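Local coordinates for glucokinase (Leishmania braziliensis MHOM/BR/75/M2904, PDB 6EDI), which phosphorylates glucose with ATP as phosphate donor, as a glucokinase of the ASKHA superfamily, and is found as a dimer, at the interface of chains A and B. Numbering follows the deposited sequence. Chains: chain A/B, Glucokinase.

Contact 1: the interface of chains A and B. Residues chain A 375, 377, 380-381; chain B 266-267, 271-272.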
# COMPACT_ATOMS: atom_id res chain seq x y z
N GLU A 375 14.07 11.91 -12.43
CA GLU A 375 13.29 12.73 -13.37
C GLU A 375 11.89 13.05 -12.86
O GLU A 375 11.22 13.93 -13.40
CB GLU A 375 13.19 12.05 -14.74
CG GLU A 375 14.54 11.66 -15.36
CD GLU A 375 14.41 11.07 -16.77
OE1 GLU A 375 13.29 11.08 -17.33
OE2 GLU A 375 15.43 10.59 -17.31
N ALA A 377 8.74 14.46 -10.94
CA ALA A 377 8.44 15.84 -10.53
C ALA A 377 8.69 16.07 -9.04
O ALA A 377 9.01 17.19 -8.62
CB ALA A 377 7.01 16.19 -10.87
N ARG A 380 12.49 16.27 -8.43
CA ARG A 380 12.95 17.56 -8.93
C ARG A 380 12.61 18.67 -7.94
O ARG A 380 13.44 19.52 -7.63
CB ARG A 380 12.34 17.84 -10.31
CG ARG A 380 12.83 16.87 -11.40
CD ARG A 380 12.16 17.17 -12.75
NE ARG A 380 12.42 16.18 -13.80
CZ ARG A 380 13.09 16.43 -14.92
NH1 ARG A 380 13.60 17.63 -15.13
NH2 ARG A 380 13.27 15.47 -15.83
N GLN A 381 11.38 18.65 -7.44
CA GLN A 381 10.94 19.74 -6.56
C GLN A 381 11.33 19.55 -5.10
O GLN A 381 11.67 20.52 -4.42
CB GLN A 381 9.43 19.93 -6.66
CG GLN A 381 8.93 20.32 -8.04
CD GLN A 381 7.43 20.42 -8.10
OE1 GLN A 381 6.73 19.43 -8.38
NE2 GLN A 381 6.90 21.61 -7.82
N GLY B 266 13.05 22.14 -10.56
CA GLY B 266 13.28 22.19 -11.99
C GLY B 266 12.21 21.40 -12.70
O GLY B 266 12.22 20.17 -12.65
N LEU B 267 11.27 22.09 -13.35
CA LEU B 267 10.18 21.44 -14.09
C LEU B 267 10.05 22.06 -15.48
O LEU B 267 10.36 23.23 -15.66
CB LEU B 267 8.85 21.60 -13.34
CG LEU B 267 8.72 21.10 -11.91
CD1 LEU B 267 7.31 21.31 -11.41
CD2 LEU B 267 9.07 19.64 -11.87
N VAL B 271 7.77 17.43 -18.03
CA VAL B 271 7.71 16.68 -16.78
C VAL B 271 6.25 16.46 -16.37
O VAL B 271 5.50 17.42 -16.18
CB VAL B 271 8.48 17.40 -15.66
CG1 VAL B 271 8.28 16.70 -14.32
CG2 VAL B 271 9.97 17.46 -16.02
N ALA B 272 5.84 15.20 -16.27
CA ALA B 272 4.46 14.86 -15.91
C ALA B 272 4.01 15.53 -14.61
O ALA B 272 4.71 15.44 -13.59
CB ALA B 272 4.28 13.34 -15.82
O HOH W 1 6.29 13.40 -12.69
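B:Leu267 presses its two methyl branches against the short helix 377-382 of chain A, forming the apolar centre of this patch of the two-fold glucokinase dimer, in which a helix packs on a loop of the partner. B:Leu267 CD1 stands 3.4 Å from CD, the amide carbon of A:Gln381, over the face of the carboxamide, which chi3 (-89°) turns broadside to the methyl. The two side chains cross at about a right angle. The other branch turns toward the helix surface, B:Leu267 CD2 lying 4.0 Å from CB of A:Arg380. A branched leucine suits this place because its two methyls can serve neighbouring residues of the helix at once.

B:Val271 extends the apolar surface toward the start of the helix. With CG1 anti to its backbone N (chi1 173°), the two methyls divide the work. B:Val271 CG1 packs on CB of A:Ala377 at 3.7 Å, where the small alanine lets the loop come close. B:Val271 CG2 sits over the centre of one face of the A:Arg380 guanidinium, 3.5 Å from CZ.

That arginine is extended from CG to NE, and its aliphatic stem runs past the backbone carbonyl of B:Gly266. A glycine, with no side chain in the way, probably suits this place. The guanidinium is held within its own chain: A:Arg380 NE donates a nearly straight bond of 2.6 Å (168° at H) to the main-chain O of A:Glu375. The acceptor lies in the guanidinium plane, whereas NE stands above the carbonyl plane. This bond helps fix the orientation of the flat group whose face B:Val271 covers.

At the polar rim a water bridges the chains. A:Ala377 N, in the first turn of its helix, lies 3.2 Å from the water oxygen, and that oxygen lies 2.7 Å from B:Ala272 O. No polar atom of one chain bonds directly to the other within this patch.

Contact 2: the interface of chains A and B. Residues chain A 204, 218, 231, 233, 340-341; chain B 231-235, 341.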
# COMPACT_ATOMS: atom_id res chain seq x y z
N ARG A 204 9.56 1.05 5.61
CA ARG A 204 8.95 0.30 4.52
C ARG A 204 9.98 -0.16 3.54
O ARG A 204 10.96 0.53 3.24
CB ARG A 204 7.91 1.14 3.78
CG ARG A 204 6.57 1.27 4.48
CD ARG A 204 5.68 2.27 3.76
NE ARG A 204 4.37 2.35 4.38
CZ ARG A 204 3.45 3.24 4.02
NH1 ARG A 204 3.74 4.08 3.04
NH2 ARG A 204 2.27 3.27 4.62
N LEU A 218 4.64 -4.82 -0.70
CA LEU A 218 5.23 -3.84 0.20
C LEU A 218 5.36 -4.45 1.58
O LEU A 218 4.37 -4.97 2.13
CB LEU A 218 4.37 -2.58 0.26
CG LEU A 218 4.80 -1.52 1.27
CD1 LEU A 218 5.90 -0.62 0.70
CD2 LEU A 218 3.61 -0.72 1.78
N LEU A 231 1.98 -6.39 2.20
CA LEU A 231 0.79 -6.23 1.40
C LEU A 231 1.15 -6.63 -0.00
O LEU A 231 2.12 -6.10 -0.56
CB LEU A 231 0.30 -4.78 1.41
CG LEU A 231 -0.52 -4.31 2.62
CD1 LEU A 231 0.37 -4.21 3.85
CD2 LEU A 231 -1.22 -2.97 2.37
N LEU A 233 0.57 -6.52 -3.95
CA LEU A 233 0.25 -5.36 -4.78
C LEU A 233 0.15 -5.69 -6.27
O LEU A 233 0.59 -6.75 -6.71
CB LEU A 233 1.30 -4.27 -4.58
CG LEU A 233 1.46 -3.64 -3.20
CD1 LEU A 233 2.65 -2.71 -3.18
CD2 LEU A 233 0.19 -2.89 -2.81
N GLN A 340 4.79 7.03 -3.89
CA GLN A 340 3.53 6.74 -3.19
C GLN A 340 3.73 6.21 -1.79
O GLN A 340 2.98 6.54 -0.88
CB GLN A 340 2.68 5.73 -3.95
CG GLN A 340 2.18 6.20 -5.29
CD GLN A 340 1.51 5.07 -6.00
OE1 GLN A 340 2.15 4.34 -6.78
NE2 GLN A 340 0.23 4.87 -5.71
N PHE A 341 4.73 5.35 -1.63
CA PHE A 341 4.94 4.67 -0.36
C PHE A 341 6.04 5.27 0.54
O PHE A 341 6.18 4.87 1.72
CB PHE A 341 5.28 3.21 -0.66
CG PHE A 341 4.19 2.47 -1.38
CD1 PHE A 341 2.93 2.35 -0.81
CD2 PHE A 341 4.44 1.86 -2.62
CE1 PHE A 341 1.91 1.65 -1.44
CE2 PHE A 341 3.42 1.15 -3.28
CZ PHE A 341 2.15 1.05 -2.70
N LEU B 231 -2.62 2.20 6.12
CA LEU B 231 -1.33 2.69 5.67
C LEU B 231 -1.48 4.09 5.12
O LEU B 231 -2.33 4.33 4.26
CB LEU B 231 -0.75 1.78 4.59
CG LEU B 231 -0.11 0.50 5.12
CD1 LEU B 231 -1.19 -0.52 5.54
CD2 LEU B 231 0.80 -0.08 4.06
N ALA B 232 -0.66 5.03 5.60
CA ALA B 232 -0.67 6.37 5.04
C ALA B 232 -0.13 6.22 3.62
O ALA B 232 0.66 5.32 3.35
CB ALA B 232 0.20 7.33 5.86
N LEU B 233 -0.55 7.09 2.70
CA LEU B 233 -0.06 7.03 1.33
C LEU B 233 0.15 8.42 0.73
O LEU B 233 -0.33 9.42 1.26
CB LEU B 233 -1.04 6.24 0.43
CG LEU B 233 -1.40 4.80 0.77
CD1 LEU B 233 -2.61 4.32 -0.01
CD2 LEU B 233 -0.19 3.91 0.55
N GLU B 234 0.86 8.46 -0.39
CA GLU B 234 1.00 9.69 -1.16
C GLU B 234 0.58 9.49 -2.60
O GLU B 234 1.29 9.90 -3.52
CB GLU B 234 2.46 10.20 -1.13
CG GLU B 234 3.05 10.38 0.27
CD GLU B 234 2.43 11.52 1.04
OE1 GLU B 234 1.80 12.39 0.42
OE2 GLU B 234 2.60 11.56 2.28
N CYS B 235 -0.58 8.87 -2.82
CA CYS B 235 -1.02 8.58 -4.17
C CYS B 235 -1.32 9.84 -4.98
O CYS B 235 -1.29 9.81 -6.21
CB CYS B 235 -2.25 7.66 -4.18
SG CYS B 235 -1.92 6.02 -3.50
N PHE B 341 -4.22 -1.63 -5.73
CA PHE B 341 -4.60 -2.20 -4.45
C PHE B 341 -5.76 -3.18 -4.58
O PHE B 341 -6.08 -3.87 -3.62
CB PHE B 341 -4.96 -1.08 -3.44
CG PHE B 341 -3.84 -0.12 -3.20
CD1 PHE B 341 -2.69 -0.52 -2.53
CD2 PHE B 341 -3.93 1.20 -3.67
CE1 PHE B 341 -1.64 0.39 -2.32
CE2 PHE B 341 -2.89 2.10 -3.46
CZ PHE B 341 -1.74 1.68 -2.79
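A:Phe341 and B:Phe341 meet tip to tip in the middle of this patch of the glucokinase dimer, where each chain contributes strand 227-233 and the end of helix 317-341 around the two-fold axis. CZ of A:Phe341 lies 3.9 Å from CE1 of B:Phe341, and the ring planes are turned at about a right angle, so that neither stacks on the other's face. Alongside each ring lies a leucine of the partner: CD2 of B:Leu233 packs at the CD1-CE1 side of A:Phe341, and A:Leu233 does the same for B:Phe341. A flat, rigid phenylalanine thus reaches the partner ring with its tip while leaving its flank to a leucine methyl. Nearby, A:Leu231 and B:Leu231 point at each other, CD2 to CD2 at 3.9 Å, and A:Leu218 CD2 also meets B:Leu231 CD2, at 3.7 Å. Leucines suit the axis, packing around it with branched methyls.

Hydrogen bonds border this core. A:Arg204, extended from CG to NE (chi2 172°), is long enough to link both chains. NH2 of A:Arg204 gives B:Ala232 O a bond of 2.9 Å, in the guanidinium plane and on a carbonyl lone pair, and NH1 adds a weak one. NH1 also donates to A:Phe341 O, at the C-terminal end of helix 317-341 of the same chain, tilted 29° from that carbonyl plane, which helps hold the guanidinium in place. A:Gln340 contributes twice: its backbone O accepts B:Glu234 N at the strand end, on a lone pair at 2.9 Å, while its amide NE2, a ready N-H donor, bonds at 3.3 Å to SG of B:Cys235, a compact, polarisable acceptor near the amide plane.

Contact 1 and contact 2 lie about 21 Å apart, measured between the centres of their C-alpha atoms, and have no residue or secondary-structure element in common. Contact 1 joins a short helix near the C-terminal end of one chain to a loop of the other. Its twin, with the chains exchanged, is a separate patch. Contact 2, in contrast, pairs some residues with their own copies (Phe341, Leu231) near the two-fold axis. Fastening the subunits both at the axis and at symmetric patches away from it would resist rocking or twisting of one against the other, in keeping with the dimeric form of this glucokinase.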